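Local coordinates for porin B (Pseudomonas putida, PDB 4GEY), which forms an outer-membrane beta-barrel channel for sugar uptake, probably selective for carbohydrates as in other OprB-family porins, at residues I108-A113 with F382-R387; E238-P243 with E251-Y256; T300-D305 with L334-A339. The protein carries 2 engineered substitutions. All coordinates share one frame; numbering follows the deposited sequence.

Interaction 1. Residues I108-A113 with F382-R387; sequences ISDPRA and FVPLQR. With DMU (decyl-beta-D-maltopyranoside), chain L.
Arg112 and Ala113 run beside Phe382 to Pro384 without strand pairing, the nearest CA atoms, those of Ala113 and Pro384, being 6.6 Å apart. Residues 108-113 leave the end of helix 103-108 at Ser109 and fold into a type I beta turn from Asp110 to Ala113, with an Asx turn superposed; 382-387 is the loop leading into barrel strand 388-399. Asp110 OD1 is gripped twice: its anti lone pair takes the backbone N of Arg112, and its syn lone pair takes Arg112 NH1 in a salt bridge of 2.6 Å. OD2 is held by Tyr377 OH. Arg112 CG sits between its own backbone N and carbonyl carbon (chi1 55°), and the chain bends again at chi2 and chi3. The guanidinium spreads one face over Pro384, whose CG lies 3.6 Å above the plane and off toward the rim. NH2 also bonds to the carbonyls of Tyr377 and Asn379. Farther along, the Arg387 guanidinium lies against the maltoside, NE 3.4 Å from its C10. Gln386 reaches across with an extended chain, its amide committed to Gly417 O. Its NE2 passes 3.8 Å from Ala113 CB, which also meets Pro384 CB at 4.0 Å.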
loop_
_atom_site.group_PDB
_atom_site.type_symbol
_atom_site.label_atom_id
_atom_site.label_comp_id
_atom_site.label_asym_id
_atom_site.label_seq_id
_atom_site.Cartn_x
_atom_site.Cartn_y
_atom_site.Cartn_z
ATOM N N ILE A 108 -5.835 -18.544 -5.561
ATOM C CA ILE A 108 -5.466 -17.935 -6.840
ATOM C C ILE A 108 -4.062 -18.282 -7.341
ATOM O O ILE A 108 -3.882 -18.634 -8.508
ATOM C CB ILE A 108 -5.612 -16.398 -6.793
ATOM C CG1 ILE A 108 -7.080 -15.993 -6.909
ATOM C CG2 ILE A 108 -4.839 -15.735 -7.915
ATOM C CD1 ILE A 108 -7.721 -15.791 -5.592
ATOM N N SER A 109 -3.074 -18.189 -6.453
ATOM C CA SER A 109 -1.661 -18.310 -6.832
ATOM C C SER A 109 -1.176 -19.702 -7.207
ATOM O O SER A 109 -1.598 -20.708 -6.657
ATOM C CB SER A 109 -0.766 -17.795 -5.709
ATOM O OG SER A 109 -0.823 -16.385 -5.625
ATOM N N ASP A 110 -0.254 -19.744 -8.150
ATOM C CA ASP A 110 0.606 -20.896 -8.263
ATOM C C ASP A 110 1.407 -20.946 -6.953
ATOM O O ASP A 110 1.994 -19.954 -6.553
ATOM C CB ASP A 110 1.542 -20.686 -9.442
ATOM C CG ASP A 110 2.151 -21.961 -9.930
ATOM O OD1 ASP A 110 2.999 -22.532 -9.202
ATOM O OD2 ASP A 110 1.792 -22.378 -11.054
ATOM N N PRO A 111 1.426 -22.094 -6.272
ATOM C CA PRO A 111 2.171 -22.146 -5.009
ATOM C C PRO A 111 3.662 -21.882 -5.144
ATOM O O PRO A 111 4.287 -21.597 -4.126
ATOM C CB PRO A 111 1.935 -23.582 -4.506
ATOM C CG PRO A 111 1.469 -24.345 -5.699
ATOM C CD PRO A 111 0.723 -23.358 -6.555
ATOM N N ARG A 112 4.238 -21.969 -6.340
ATOM C CA ARG A 112 5.660 -21.645 -6.454
ATOM C C ARG A 112 5.920 -20.332 -7.173
ATOM O O ARG A 112 7.061 -20.018 -7.521
ATOM C CB ARG A 112 6.479 -22.793 -7.061
ATOM C CG ARG A 112 5.994 -23.288 -8.395
ATOM C CD ARG A 112 5.422 -24.665 -8.291
ATOM N NE ARG A 112 5.607 -25.443 -9.513
ATOM C CZ ARG A 112 4.809 -25.408 -10.577
ATOM N NH1 ARG A 112 3.755 -24.613 -10.627
ATOM N NH2 ARG A 112 5.088 -26.173 -11.617
ATOM N N ALA A 113 4.853 -19.566 -7.370
ATOM C CA ALA A 113 4.927 -18.260 -8.010
ATOM C C ALA A 113 3.649 -17.483 -7.694
ATOM O O ALA A 113 2.720 -17.402 -8.507
ATOM C CB ALA A 113 5.128 -18.402 -9.525
ATOM N N PHE A 382 9.023 -27.916 -11.856
ATOM C CA PHE A 382 9.122 -26.934 -12.919
ATOM C C PHE A 382 8.969 -25.584 -12.263
ATOM O O PHE A 382 8.205 -25.439 -11.309
ATOM C CB PHE A 382 8.046 -27.166 -13.988
ATOM C CG PHE A 382 8.061 -26.164 -15.124
ATOM C CD1 PHE A 382 8.855 -26.377 -16.259
ATOM C CD2 PHE A 382 7.257 -25.023 -15.078
ATOM C CE1 PHE A 382 8.863 -25.456 -17.320
ATOM C CE2 PHE A 382 7.257 -24.096 -16.133
ATOM C CZ PHE A 382 8.068 -24.311 -17.250
ATOM N N VAL A 383 9.703 -24.600 -12.772
ATOM C CA VAL A 383 9.700 -23.253 -12.218
ATOM C C VAL A 383 9.007 -22.274 -13.161
ATOM O O VAL A 383 9.552 -21.915 -14.198
ATOM C CB VAL A 383 11.145 -22.805 -11.935
ATOM C CG1 VAL A 383 11.211 -21.329 -11.490
ATOM C CG2 VAL A 383 11.760 -23.739 -10.909
ATOM N N PRO A 384 7.794 -21.847 -12.800
ATOM C CA PRO A 384 6.932 -21.024 -13.661
ATOM C C PRO A 384 7.608 -19.786 -14.214
ATOM O O PRO A 384 8.402 -19.157 -13.522
ATOM C CB PRO A 384 5.781 -20.633 -12.733
ATOM C CG PRO A 384 5.665 -21.827 -11.804
ATOM C CD PRO A 384 7.104 -22.271 -11.566
ATOM N N LEU A 385 7.291 -19.469 -15.469
ATOM C CA LEU A 385 7.834 -18.310 -16.153
ATOM C C LEU A 385 6.961 -17.116 -15.821
ATOM O O LEU A 385 5.789 -17.058 -16.204
ATOM C CB LEU A 385 7.866 -18.543 -17.671
ATOM C CG LEU A 385 8.709 -19.703 -18.239
ATOM C CD1 LEU A 385 8.968 -19.477 -19.707
ATOM C CD2 LEU A 385 10.030 -19.873 -17.503
ATOM N N GLN A 386 7.526 -16.171 -15.085
ATOM C CA GLN A 386 6.759 -15.015 -14.652
ATOM C C GLN A 386 6.893 -13.857 -15.621
ATOM O O GLN A 386 7.992 -13.383 -15.883
ATOM C CB GLN A 386 7.177 -14.595 -13.254
ATOM C CG GLN A 386 6.815 -15.609 -12.220
ATOM C CD GLN A 386 7.148 -15.143 -10.830
ATOM O OE1 GLN A 386 8.319 -15.082 -10.449
ATOM N NE2 GLN A 386 6.119 -14.812 -10.057
ATOM N N ARG A 387 5.755 -13.404 -16.141
ATOM C CA ARG A 387 5.734 -12.418 -17.215
ATOM C C ARG A 387 4.994 -11.125 -16.836
ATOM O O ARG A 387 5.626 -10.138 -16.493
ATOM C CB ARG A 387 5.199 -13.051 -18.512
ATOM C CG ARG A 387 5.554 -14.541 -18.637
ATOM C CD ARG A 387 4.992 -15.199 -19.900
ATOM N NE ARG A 387 5.972 -15.237 -20.985
ATOM C CZ ARG A 387 6.493 -16.351 -21.488
ATOM N NH1 ARG A 387 6.129 -17.538 -21.020
ATOM N NH2 ARG A 387 7.380 -16.272 -22.470
HETATM C C1 DMU L . 0.184 -11.361 -21.924
HETATM C C2 DMU L . 1.432 -12.093 -21.958
HETATM C C3 DMU L . 1.740 -13.044 -23.059
HETATM C C4 DMU L . 0.908 -12.828 -24.345
HETATM O O5 DMU L . -0.550 -12.550 -23.918
HETATM C C6 DMU L . -0.655 -11.355 -23.121
HETATM O O7 DMU L . 3.136 -12.949 -23.427
HETATM O O16 DMU L . -2.040 -11.106 -22.837
HETATM C C18 DMU L . -2.571 -9.809 -23.111
HETATM C C19 DMU L . -3.926 -9.429 -22.459
HETATM C C22 DMU L . -3.977 -8.364 -21.303
HETATM C C25 DMU L . -5.359 -8.072 -20.713
HETATM C C28 DMU L . -5.501 -7.313 -19.409
HETATM C C31 DMU L . -6.785 -7.522 -18.631
HETATM C C34 DMU L . -7.138 -6.587 -17.494
HETATM C C37 DMU L . -7.834 -7.148 -16.294
HETATM O O49 DMU L . 0.539 -9.961 -21.557
HETATM O O55 DMU L . 1.632 -12.695 -20.628
HETATM C C57 DMU L . 0.956 -13.861 -25.221
HETATM O O61 DMU L . -0.198 -14.137 -25.937
HETATM C C5 DMU L . 4.892 -14.189 -24.508
HETATM C C7 DMU L . 4.663 -15.155 -25.536
HETATM C C8 DMU L . 4.359 -16.497 -25.027
HETATM C C9 DMU L . 3.096 -16.520 -24.121
HETATM O O1 DMU L . 3.021 -15.242 -23.271
HETATM C C10 DMU L . 3.921 -14.116 -23.405
HETATM O O2 DMU L . 4.135 -17.373 -26.093
HETATM O O3 DMU L . 5.049 -12.869 -25.131
HETATM O O4 DMU L . 5.870 -15.213 -26.357
HETATM C C11 DMU L . 3.095 -17.565 -23.316
HETATM O O6 DMU L . 2.020 -17.717 -22.458
#

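Interaction 2. Residues E238-P243 with E251-Y256; sequences EAVWSP and EYRLGY. With C8E ((hydroxyethyloxy)tri(ethyloxy)octane), chain C.
Arg253 and Glu238 form a salt bridge across an antiparallel beta hairpin of the barrel wall, NH1 lying 2.9 Å from OE1, although both hydrogen bonds from NH1 to the carboxylate are weak. Glu251, two residues before the arginine, completes the network: its OE2 receives Arg253 NE from above the carboxylate plane. Glu238 has further donors in Gln206 NE2, Trp292 NE1 and the backbone N of Asn159, so its carboxylate also meets neighbouring strands and a loop. Four backbone bonds join the two segments, two in each of the hydrogen-bonded pairs Ala239-Leu254 and Trp241-Tyr252; Ala239 N to Leu254 O measures 2.8 Å. Side chains then alternate. Val240 lies alongside Arg253 on the face of the charges, with CG2 over one face of the guanidinium. The opposite face carries Ala239, Leu254, Trp241 and Tyr252, and a detergent touching Tyr252 is consistent with its facing the membrane. Trp241 and Tyr252 lie side by side, pointing the same way, and their rings meet obliquely, planes 40° apart. Tyr252 OH bonds to Gln297. Pro243 wedges against both rings: CD meets the Tyr252 edge 3.8 Å from CD1, while CG sits 3.5 Å above the Trp241 plane, over its centre.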
loop_
_atom_site.group_PDB
_atom_site.type_symbol
_atom_site.label_atom_id
_atom_site.label_comp_id
_atom_site.label_asym_id
_atom_site.label_seq_id
_atom_site.Cartn_x
_atom_site.Cartn_y
_atom_site.Cartn_z
ATOM N N GLU A 238 10.727 13.465 -2.987
ATOM C CA GLU A 238 9.450 13.655 -3.663
ATOM C C GLU A 238 9.067 15.107 -3.855
ATOM O O GLU A 238 9.368 15.962 -3.024
ATOM C CB GLU A 238 8.340 12.948 -2.891
ATOM C CG GLU A 238 7.117 12.628 -3.715
ATOM C CD GLU A 238 6.101 11.825 -2.928
ATOM O OE1 GLU A 238 6.101 11.922 -1.676
ATOM O OE2 GLU A 238 5.314 11.091 -3.557
ATOM N N ALA A 239 8.397 15.372 -4.965
ATOM C CA ALA A 239 7.770 16.660 -5.198
ATOM C C ALA A 239 6.285 16.389 -5.337
ATOM O O ALA A 239 5.890 15.453 -6.036
ATOM C CB ALA A 239 8.328 17.308 -6.458
ATOM N N VAL A 240 5.468 17.184 -4.651
ATOM C CA VAL A 240 4.021 16.984 -4.647
ATOM C C VAL A 240 3.295 18.281 -4.995
ATOM O O VAL A 240 3.304 19.244 -4.223
ATOM C CB VAL A 240 3.535 16.419 -3.294
ATOM C CG1 VAL A 240 2.020 16.395 -3.218
ATOM C CG2 VAL A 240 4.103 15.028 -3.061
ATOM N N TRP A 241 2.680 18.300 -6.176
ATOM C CA TRP A 241 1.947 19.466 -6.666
ATOM C C TRP A 241 0.436 19.231 -6.521
ATOM O O TRP A 241 -0.092 18.227 -7.016
ATOM C CB TRP A 241 2.297 19.694 -8.134
ATOM C CG TRP A 241 1.685 20.914 -8.769
ATOM C CD1 TRP A 241 1.399 22.098 -8.164
ATOM C CD2 TRP A 241 1.298 21.058 -10.145
ATOM N NE1 TRP A 241 0.873 22.981 -9.079
ATOM C CE2 TRP A 241 0.793 22.365 -10.300
ATOM C CE3 TRP A 241 1.332 20.210 -11.260
ATOM C CZ2 TRP A 241 0.323 22.846 -11.527
ATOM C CZ3 TRP A 241 0.873 20.690 -12.478
ATOM C CH2 TRP A 241 0.371 21.993 -12.599
ATOM N N SER A 242 -0.253 20.152 -5.843
ATOM C CA SER A 242 -1.701 20.049 -5.641
ATOM C C SER A 242 -2.419 21.255 -6.212
ATOM O O SER A 242 -2.935 22.084 -5.466
ATOM C CB SER A 242 -2.034 19.947 -4.160
ATOM O OG SER A 242 -1.334 18.881 -3.552
ATOM N N PRO A 243 -2.464 21.357 -7.545
ATOM C CA PRO A 243 -3.107 22.522 -8.155
ATOM C C PRO A 243 -4.628 22.368 -8.213
ATOM O O PRO A 243 -5.162 21.286 -7.942
ATOM C CB PRO A 243 -2.559 22.492 -9.572
ATOM C CG PRO A 243 -2.411 21.018 -9.856
ATOM C CD PRO A 243 -2.033 20.370 -8.550
ATOM N N GLU A 251 -3.794 16.256 -7.377
ATOM C CA GLU A 251 -2.532 16.054 -6.678
ATOM C C GLU A 251 -1.563 15.230 -7.529
ATOM O O GLU A 251 -1.858 14.102 -7.915
ATOM C CB GLU A 251 -2.782 15.377 -5.331
ATOM C CG GLU A 251 -1.541 15.201 -4.487
ATOM C CD GLU A 251 -1.765 14.238 -3.338
ATOM O OE1 GLU A 251 -2.525 14.586 -2.406
ATOM O OE2 GLU A 251 -1.192 13.128 -3.376
ATOM N N TYR A 252 -0.409 15.801 -7.833
ATOM C CA TYR A 252 0.563 15.117 -8.673
ATOM C C TYR A 252 1.870 14.926 -7.918
ATOM O O TYR A 252 2.404 15.876 -7.361
ATOM C CB TYR A 252 0.776 15.892 -9.984
ATOM C CG TYR A 252 -0.510 16.080 -10.759
ATOM C CD1 TYR A 252 -1.349 17.152 -10.487
ATOM C CD2 TYR A 252 -0.904 15.173 -11.732
ATOM C CE1 TYR A 252 -2.522 17.329 -11.161
ATOM C CE2 TYR A 252 -2.090 15.346 -12.424
ATOM C CZ TYR A 252 -2.890 16.428 -12.126
ATOM O OH TYR A 252 -4.076 16.630 -12.782
ATOM N N ARG A 253 2.365 13.693 -7.895
ATOM C CA ARG A 253 3.581 13.342 -7.170
ATOM C C ARG A 253 4.630 12.805 -8.105
ATOM O O ARG A 253 4.326 11.961 -8.949
ATOM C CB ARG A 253 3.317 12.233 -6.151
ATOM C CG ARG A 253 2.283 12.549 -5.092
ATOM C CD ARG A 253 2.382 11.566 -3.949
ATOM N NE ARG A 253 1.512 11.946 -2.845
ATOM C CZ ARG A 253 1.930 12.301 -1.634
ATOM N NH1 ARG A 253 3.223 12.317 -1.344
ATOM N NH2 ARG A 253 1.035 12.629 -0.712
ATOM N N LEU A 254 5.865 13.266 -7.937
ATOM C CA LEU A 254 6.993 12.685 -8.649
ATOM C C LEU A 254 8.093 12.401 -7.633
ATOM O O LEU A 254 8.465 13.282 -6.853
ATOM C CB LEU A 254 7.487 13.615 -9.760
ATOM C CG LEU A 254 8.848 13.292 -10.401
ATOM C CD1 LEU A 254 8.780 12.129 -11.375
ATOM C CD2 LEU A 254 9.393 14.500 -11.099
ATOM N N GLY A 255 8.601 11.168 -7.626
ATOM C CA GLY A 255 9.576 10.764 -6.627
ATOM C C GLY A 255 10.646 9.783 -7.069
ATOM O O GLY A 255 10.559 9.152 -8.124
ATOM N N TYR A 256 11.662 9.653 -6.224
ATOM C CA TYR A 256 12.790 8.764 -6.455
ATOM C C TYR A 256 13.181 8.178 -5.095
ATOM O O TYR A 256 13.090 8.859 -4.074
ATOM C CB TYR A 256 13.944 9.557 -7.086
ATOM C CG TYR A 256 15.285 8.860 -7.065
ATOM C CD1 TYR A 256 15.664 7.995 -8.092
ATOM C CD2 TYR A 256 16.177 9.066 -6.020
ATOM C CE1 TYR A 256 16.889 7.347 -8.062
ATOM C CE2 TYR A 256 17.393 8.423 -5.983
ATOM C CZ TYR A 256 17.754 7.573 -7.003
ATOM O OH TYR A 256 18.985 6.949 -6.962
HETATM C C1 C8E C . 12.836 13.585 -8.642
HETATM C C2 C8E C . 12.608 13.878 -7.172
HETATM C C3 C8E C . 12.386 15.375 -7.004
HETATM C C4 C8E C . 13.394 15.988 -6.040
HETATM C C5 C8E C . 12.703 16.793 -4.948
HETATM C C6 C8E C . 13.293 16.434 -3.587
HETATM C C7 C8E C . 14.054 17.609 -2.990
HETATM C C8 C8E C . 14.466 17.373 -1.540
HETATM O O9 C8E C . 13.771 18.276 -0.699
HETATM C C10 C8E C . 14.496 18.612 0.473
HETATM C C11 C8E C . 13.659 19.462 1.430
HETATM O O12 C8E C . 14.503 20.190 2.305
#

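Interaction 3. Residues T300-D305 with L334-A339; sequences TAHGGD and LVYKGA
His302 reaches from a turn between two barrel strands to Tyr336 near the end of a third, a small surface contact at the rim of the beta-barrel. The polar interaction is a single hydrogen bond between His302 ND1 and Tyr336 OH, in which either group could be the donor. The modelled separation of 2.4 Å is shorter than expected, and at this resolution its exact value is doubtful.

The rings meet rim to rim, neither lying over the other, with planes at 85° and centroids 5.7 Å apart. ND1 comes to the edge of the Tyr336 ring near its plane, and the hydroxyl lies near the plane of the imidazole in turn. The His302 side chain starts out toward the strand, and chi1 of -161° sets CG anti to the backbone N.

Carbonyl contacts fill in around the imidazole. Gly338 O lies 3.6 Å above one face, displaced toward the rim, and accepts a hydrogen bond from Arg308 NH2. Ala339 O approaches His302 CE1 obliquely at 3.2 Å.

The backbone of the turn is held separately, by bonds from Gly304 N to Ala301 O and from Asp305 N to His302 O. Thr300 adds little across the contact: its OG1 is 4.5 Å from Tyr336 CE2 and bonds to the backbone N of Leu310, on the intervening strand.

A phosphate ion, probably from the crystallisation liquor, lies about 3 Å from the His302 side chain. The phosphate and Ala339 O could favour a positive imidazole, whereas Arg308, bonded to Gly338 O, and the high pH of the crystal would probably work against it. Because phenol and imidazole can exchange donor and acceptor roles, the bond between them does not require a protonated histidine.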
loop_
_atom_site.group_PDB
_atom_site.type_symbol
_atom_site.label_atom_id
_atom_site.label_comp_id
_atom_site.label_asym_id
_atom_site.label_seq_id
_atom_site.Cartn_x
_atom_site.Cartn_y
_atom_site.Cartn_z
ATOM N N THR A 300 -14.887 16.437 -12.914
ATOM C CA THR A 300 -16.237 17.043 -12.956
ATOM C C THR A 300 -16.827 17.335 -11.580
ATOM O O THR A 300 -16.468 16.709 -10.586
ATOM C CB THR A 300 -17.272 16.201 -13.734
ATOM O OG1 THR A 300 -17.450 14.938 -13.085
ATOM C CG2 THR A 300 -16.847 15.984 -15.180
ATOM N N ALA A 301 -17.736 18.302 -11.532
ATOM C CA ALA A 301 -18.449 18.611 -10.299
ATOM C C ALA A 301 -19.926 18.400 -10.542
ATOM O O ALA A 301 -20.570 19.263 -11.122
ATOM C CB ALA A 301 -18.184 20.041 -9.864
ATOM N N HIS A 302 -20.449 17.255 -10.101
ATOM C CA HIS A 302 -21.840 16.857 -10.375
ATOM C C HIS A 302 -22.870 17.939 -10.046
ATOM O O HIS A 302 -23.025 18.330 -8.883
ATOM C CB HIS A 302 -22.200 15.576 -9.620
ATOM C CG HIS A 302 -23.396 14.874 -10.178
ATOM N ND1 HIS A 302 -23.313 13.645 -10.797
ATOM C CD2 HIS A 302 -24.700 15.236 -10.228
ATOM C CE1 HIS A 302 -24.519 13.274 -11.195
ATOM N NE2 HIS A 302 -25.379 14.223 -10.864
ATOM N N GLY A 303 -23.570 18.410 -11.074
ATOM C CA GLY A 303 -24.509 19.507 -10.921
ATOM C C GLY A 303 -23.995 20.639 -10.048
ATOM O O GLY A 303 -24.724 21.162 -9.216
ATOM N N GLY A 304 -22.730 21.010 -10.219
ATOM C CA GLY A 304 -22.158 22.095 -9.440
ATOM C C GLY A 304 -21.688 21.755 -8.033
ATOM O O GLY A 304 -21.019 22.571 -7.390
ATOM N N ASP A 305 -22.036 20.562 -7.548
ATOM C CA ASP A 305 -21.571 20.109 -6.237
ATOM C C ASP A 305 -20.137 19.573 -6.343
ATOM O O ASP A 305 -19.881 18.539 -6.972
ATOM C CB ASP A 305 -22.514 19.047 -5.656
ATOM C CG ASP A 305 -22.238 18.734 -4.181
ATOM O OD1 ASP A 305 -21.147 19.061 -3.667
ATOM O OD2 ASP A 305 -23.121 18.134 -3.531
ATOM N N LEU A 334 -10.682 5.145 -12.118
ATOM C CA LEU A 334 -11.541 6.298 -11.827
ATOM C C LEU A 334 -12.412 6.031 -10.624
ATOM O O LEU A 334 -12.620 4.881 -10.259
ATOM C CB LEU A 334 -12.414 6.658 -13.032
ATOM C CG LEU A 334 -13.319 5.578 -13.648
ATOM C CD1 LEU A 334 -14.614 5.364 -12.858
ATOM C CD2 LEU A 334 -13.634 5.938 -15.088
ATOM N N VAL A 335 -12.910 7.084 -9.987
ATOM C CA VAL A 335 -14.007 6.895 -9.040
ATOM C C VAL A 335 -15.021 8.007 -9.147
ATOM O O VAL A 335 -14.655 9.171 -9.303
ATOM C CB VAL A 335 -13.571 6.646 -7.555
ATOM C CG1 VAL A 335 -12.098 6.847 -7.347
ATOM C CG2 VAL A 335 -14.389 7.493 -6.602
ATOM N N TYR A 336 -16.298 7.636 -9.112
ATOM C CA TYR A 336 -17.365 8.620 -9.162
ATOM C C TYR A 336 -18.048 8.683 -7.801
ATOM O O TYR A 336 -18.554 7.668 -7.321
ATOM C CB TYR A 336 -18.374 8.276 -10.255
ATOM C CG TYR A 336 -19.159 9.479 -10.705
ATOM C CD1 TYR A 336 -20.041 10.118 -9.845
ATOM C CD2 TYR A 336 -19.009 9.994 -11.986
ATOM C CE1 TYR A 336 -20.747 11.236 -10.247
ATOM C CE2 TYR A 336 -19.716 11.122 -12.396
ATOM C CZ TYR A 336 -20.580 11.741 -11.520
ATOM O OH TYR A 336 -21.286 12.870 -11.914
ATOM N N LYS A 337 -18.026 9.865 -7.177
ATOM C CA LYS A 337 -18.852 10.164 -6.006
ATOM C C LYS A 337 -20.222 10.712 -6.407
ATOM O O LYS A 337 -20.311 11.699 -7.140
ATOM C CB LYS A 337 -18.189 11.202 -5.094
ATOM C CG LYS A 337 -17.132 10.654 -4.148
ATOM C CD LYS A 337 -17.162 11.372 -2.794
ATOM N N GLY A 338 -21.283 10.076 -5.911
ATOM C CA GLY A 338 -22.622 10.629 -5.985
ATOM C C GLY A 338 -23.208 10.702 -7.382
ATOM O O GLY A 338 -23.769 11.737 -7.776
ATOM N N ALA A 339 -23.089 9.610 -8.130
ATOM C CA ALA A 339 -23.714 9.531 -9.444
ATOM C C ALA A 339 -25.211 9.821 -9.335
ATOM O O ALA A 339 -25.798 10.505 -10.184
ATOM C CB ALA A 339 -23.479 8.165 -10.066
#

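Overall arrangement
Read from the N terminus, interaction 1 opens first, at 108-113 at the end of helix 103-108, and closes last, when 382-387 arrives just before strand 388-399; its loop of 268 residues encloses the other two contacts. Within it, interaction 2 closes a short hairpin, only seven residues separating its segments. Interaction 3 follows in series, closing a loop of 28 residues that contains strand 309-319 and the start of strand 326-337; nothing crosses. Interactions 2 and 3 involve the same run of barrel strands, with nearest atoms about 11 Å apart, whereas interaction 1 lies about 22 Å from either. The set illustrates three scales of closure: neighbouring strands, a turn to the next strand but one, and two distant loops.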